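Local coordinates for organic hydroperoxide resistance protein (Legionella pneumophila, PDB 6MJN), which probably reduces organic hydroperoxides to the corresponding alcohols as a thiol-dependent peroxidase of the OsmC/Ohr family, at the interface of chains A and B. Coordinates in Å, arbitrary orientation; residue numbers count along the deposited sequence, not the author numbering. Chains: chain A/B, Organic hydroperoxide resistance protein.

Contact 1: the interface of chains A and B. Residues chain A 12, 71; chain B 91-93, 99.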
loop_
_atom_site.group_PDB
_atom_site.type_symbol
_atom_site.label_atom_id
_atom_site.label_comp_id
_atom_site.label_asym_id
_atom_site.label_seq_id
_atom_site.Cartn_x
_atom_site.Cartn_y
_atom_site.Cartn_z
ATOM N N LEU A 12 1.064 -5.725 16.822
ATOM C CA LEU A 12 0.206 -4.715 17.428
ATOM C C LEU A 12 -1.194 -4.755 16.825
ATOM O O LEU A 12 -2.173 -4.429 17.503
ATOM C CB LEU A 12 0.818 -3.324 17.254
ATOM C CG LEU A 12 2.252 -3.067 17.734
ATOM C CD1 LEU A 12 2.619 -1.602 17.534
ATOM C CD2 LEU A 12 2.467 -3.495 19.162
ATOM N N HIS A 71 3.211 11.717 15.198
ATOM C CA HIS A 71 3.750 10.874 16.263
ATOM C C HIS A 71 5.101 11.391 16.749
ATOM O O HIS A 71 5.309 11.575 17.955
ATOM C CB HIS A 71 3.866 9.432 15.758
ATOM C CG HIS A 71 4.377 8.471 16.782
ATOM N ND1 HIS A 71 3.540 7.762 17.617
ATOM C CD2 HIS A 71 5.639 8.103 17.110
ATOM C CE1 HIS A 71 4.265 6.999 18.416
ATOM N NE2 HIS A 71 5.541 7.184 18.126
ATOM N N LEU B 91 1.151 -5.164 11.920
ATOM C CA LEU B 91 1.981 -4.045 12.316
ATOM C C LEU B 91 2.804 -4.478 13.526
ATOM O O LEU B 91 2.269 -5.106 14.455
ATOM C CB LEU B 91 1.103 -2.828 12.632
ATOM C CG LEU B 91 1.788 -1.565 13.158
ATOM C CD1 LEU B 91 2.646 -0.938 12.061
ATOM C CD2 LEU B 91 0.738 -0.574 13.650
ATOM N N TYR B 92 4.108 -4.186 13.495
ATOM C CA TYR B 92 4.997 -4.502 14.613
ATOM C C TYR B 92 5.795 -3.265 15.013
ATOM O O TYR B 92 6.107 -2.406 14.180
ATOM C CB TYR B 92 5.984 -5.638 14.260
ATOM C CG TYR B 92 5.339 -6.919 13.776
ATOM C CD1 TYR B 92 5.062 -7.117 12.422
ATOM C CD2 TYR B 92 5.016 -7.935 14.671
ATOM C CE1 TYR B 92 4.475 -8.302 11.971
ATOM C CE2 TYR B 92 4.420 -9.109 14.244
ATOM C CZ TYR B 92 4.154 -9.289 12.888
ATOM O OH TYR B 92 3.568 -10.454 12.442
ATOM N N ALA B 93 6.135 -3.180 16.295
ATOM C CA ALA B 93 7.040 -2.143 16.776
ATOM C C ALA B 93 8.486 -2.568 16.534
ATOM O O ALA B 93 8.824 -3.749 16.653
ATOM C CB ALA B 93 6.824 -1.874 18.271
ATOM N N PHE B 99 8.015 1.613 13.234
ATOM C CA PHE B 99 7.031 0.573 12.984
ATOM C C PHE B 99 7.405 -0.169 11.713
ATOM O O PHE B 99 8.034 0.400 10.819
ATOM C CB PHE B 99 5.624 1.157 12.859
ATOM C CG PHE B 99 5.152 1.841 14.109
ATOM C CD1 PHE B 99 4.601 1.106 15.149
ATOM C CD2 PHE B 99 5.286 3.214 14.258
ATOM C CE1 PHE B 99 4.181 1.734 16.314
ATOM C CE2 PHE B 99 4.865 3.845 15.421
ATOM C CZ PHE B 99 4.314 3.101 16.446
#
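A:Leu12 meets B:Leu91 through the backbone and B:Phe99 through its side chain. In the polar part, the amide N of A:Leu12 donates to the carbonyl O of B:Leu91 at 2.7 Å. The bond is fairly straight, 151° at the hydrogen, and the donor stands nearly along the C=O axis. It ties the chain just ahead of strand 13-20 of chain A to strand 82-93 of chain B and holds the leucine backbone close to that strand, from which its side chain reaches on towards B:Phe99.

The apolar part is carried by the CD1 branch. With CG beside the backbone N (chi1 -54°) and CD1 in line beyond it, the extended chain carries this methyl to the rim of the B:Phe99 ring. CD1 lies in the ring plane, 3.9 Å from CE1, so the methyl abuts an edge and covers no face; the two side chains run at about a right angle. The same CD1 passes the backbone N of B:Ala93 at 4.0 Å, a packing contact. Further round the rim, past CZ, CE2 looks towards A:His71, whose NE2 is 4.4 Å away, a loose approach.

B:Phe99 thus sits between the N-terminal segment of chain A and helix 53-75 of the same chain. The site lies where strands 82-93 and 99-110 of chain B turn into one another, with A:Leu12 resting on the ends of both.

Contact 2: the interface of chains A and B. Residues chain A 10-14; chain B 90-92.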
loop_
_atom_site.group_PDB
_atom_site.type_symbol
_atom_site.label_atom_id
_atom_site.label_comp_id
_atom_site.label_asym_id
_atom_site.label_seq_id
_atom_site.Cartn_x
_atom_site.Cartn_y
_atom_site.Cartn_z
ATOM N N LYS A 10 5.176 -9.623 19.278
ATOM C CA LYS A 10 3.805 -9.918 18.867
ATOM C C LYS A 10 3.211 -8.742 18.099
ATOM O O LYS A 10 3.567 -7.586 18.346
ATOM C CB LYS A 10 2.935 -10.250 20.084
ATOM N N ALA A 11 2.302 -9.043 17.175
ATOM C CA ALA A 11 1.711 -8.011 16.332
ATOM C C ALA A 11 0.924 -7.007 17.165
ATOM O O ALA A 11 0.215 -7.375 18.105
ATOM C CB ALA A 11 0.804 -8.645 15.281
ATOM N N LEU A 12 1.064 -5.725 16.822
ATOM C CA LEU A 12 0.206 -4.715 17.428
ATOM C C LEU A 12 -1.194 -4.755 16.825
ATOM O O LEU A 12 -2.173 -4.429 17.503
ATOM C CB LEU A 12 0.818 -3.324 17.254
ATOM C CG LEU A 12 2.252 -3.067 17.734
ATOM C CD1 LEU A 12 2.619 -1.602 17.534
ATOM C CD2 LEU A 12 2.467 -3.495 19.162
ATOM N N TYR A 13 -1.308 -5.168 15.566
ATOM C CA TYR A 13 -2.561 -5.101 14.828
ATOM C C TYR A 13 -2.423 -5.989 13.604
ATOM O O TYR A 13 -1.364 -6.000 12.971
ATOM C CB TYR A 13 -2.871 -3.653 14.411
ATOM C CG TYR A 13 -4.051 -3.494 13.474
ATOM C CD1 TYR A 13 -5.340 -3.776 13.896
ATOM C CD2 TYR A 13 -3.873 -3.038 12.174
ATOM C CE1 TYR A 13 -6.425 -3.643 13.035
ATOM C CE2 TYR A 13 -4.948 -2.905 11.302
ATOM C CZ TYR A 13 -6.226 -3.197 11.747
ATOM O OH TYR A 13 -7.309 -3.049 10.895
ATOM N N THR A 14 -3.484 -6.726 13.277
ATOM C CA THR A 14 -3.473 -7.603 12.112
ATOM C C THR A 14 -4.779 -7.436 11.355
ATOM O O THR A 14 -5.846 -7.326 11.968
ATOM C CB THR A 14 -3.296 -9.067 12.537
ATOM O OG1 THR A 14 -2.063 -9.206 13.250
ATOM C CG2 THR A 14 -3.303 -10.013 11.330
ATOM N N SER B 90 0.347 -7.365 9.236
ATOM C CA SER B 90 0.475 -7.096 10.658
ATOM C C SER B 90 1.425 -5.925 10.871
ATOM O O SER B 90 2.381 -5.723 10.116
ATOM C CB SER B 90 0.987 -8.321 11.423
ATOM O OG SER B 90 0.001 -9.324 11.440
ATOM N N LEU B 91 1.151 -5.164 11.920
ATOM C CA LEU B 91 1.981 -4.045 12.316
ATOM C C LEU B 91 2.804 -4.478 13.526
ATOM O O LEU B 91 2.269 -5.106 14.455
ATOM C CB LEU B 91 1.103 -2.828 12.632
ATOM C CG LEU B 91 1.788 -1.565 13.158
ATOM C CD1 LEU B 91 2.646 -0.938 12.061
ATOM C CD2 LEU B 91 0.738 -0.574 13.650
ATOM N N TYR B 92 4.108 -4.186 13.495
ATOM C CA TYR B 92 4.997 -4.502 14.613
ATOM C C TYR B 92 5.795 -3.265 15.013
ATOM O O TYR B 92 6.107 -2.406 14.180
ATOM C CB TYR B 92 5.984 -5.638 14.260
ATOM C CG TYR B 92 5.339 -6.919 13.776
ATOM C CD1 TYR B 92 5.062 -7.117 12.422
ATOM C CD2 TYR B 92 5.016 -7.935 14.671
ATOM C CE1 TYR B 92 4.475 -8.302 11.971
ATOM C CE2 TYR B 92 4.420 -9.109 14.244
ATOM C CZ TYR B 92 4.154 -9.289 12.888
ATOM O OH TYR B 92 3.568 -10.454 12.442
#
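The hydroxyls of A:Thr14 and B:Ser90 meet across the chains in a hydrogen bond of 2.7 Å between OG1 and OG, whose donor cannot be decided from the structure. Each oxygen lies beside its own backbone N (chi1 -59° for the threonine, -69° for the serine), which turns the two groups towards each other. The threonine methyl CG2 also touches the serine oxygen, 3.4 Å from OG, so OG packs against both branches of the threonine.

Next along the strands, the backbone N of B:Leu91 donates to the carbonyl O of A:Tyr13 at 2.9 Å, 162° at the hydrogen. The bond returned by the carbonyl of B:Leu91 goes to the amide of A:Leu12, one residue earlier than regular antiparallel pairing would use, which suggests a bulge-like start to the pairing.

Beyond this point the contact is apolar. A:Ala11 stands to one side of the B:Tyr92 ring plane, beyond the ring outline, and approaches the ring obliquely at its CD2-CE2 rim, with CA 3.6 Å from CE2. Its methyl CB reaches the same carbon at 3.8 Å and also packs against B:Ser90, 3.9 Å from CB, so the methyl touches both side chains. A:Lys10 is poorly ordered here.

Antiparallel bridges join A:Tyr13 to B:Leu91 and A:Thr14 to B:Ser90. The beginning of strand 13-20 of chain A is thereby added alongside strand 82-93 of chain B, extending a sheet across the dimer.

Contacts 1 and 2 are neighbours, their C-alpha centres about 7 Å apart, and they share A:Leu12, B:Leu91 and B:Tyr92. Contact 2 is the strand pairing; contact 1 continues it towards the hairpin between strands 82-93 and 99-110 and the helix 53-75 of the other chain. Strand pairing between the chains and apolar packing at the interface thus meet in one short N-terminal segment. The two-fold axis repeats both contacts with the chains swapped, giving each subunit an N-terminal strand lodged against its partner. Such interlocking fits the intertwined dimer typical of the OsmC family, and the assembly is probably the functional one.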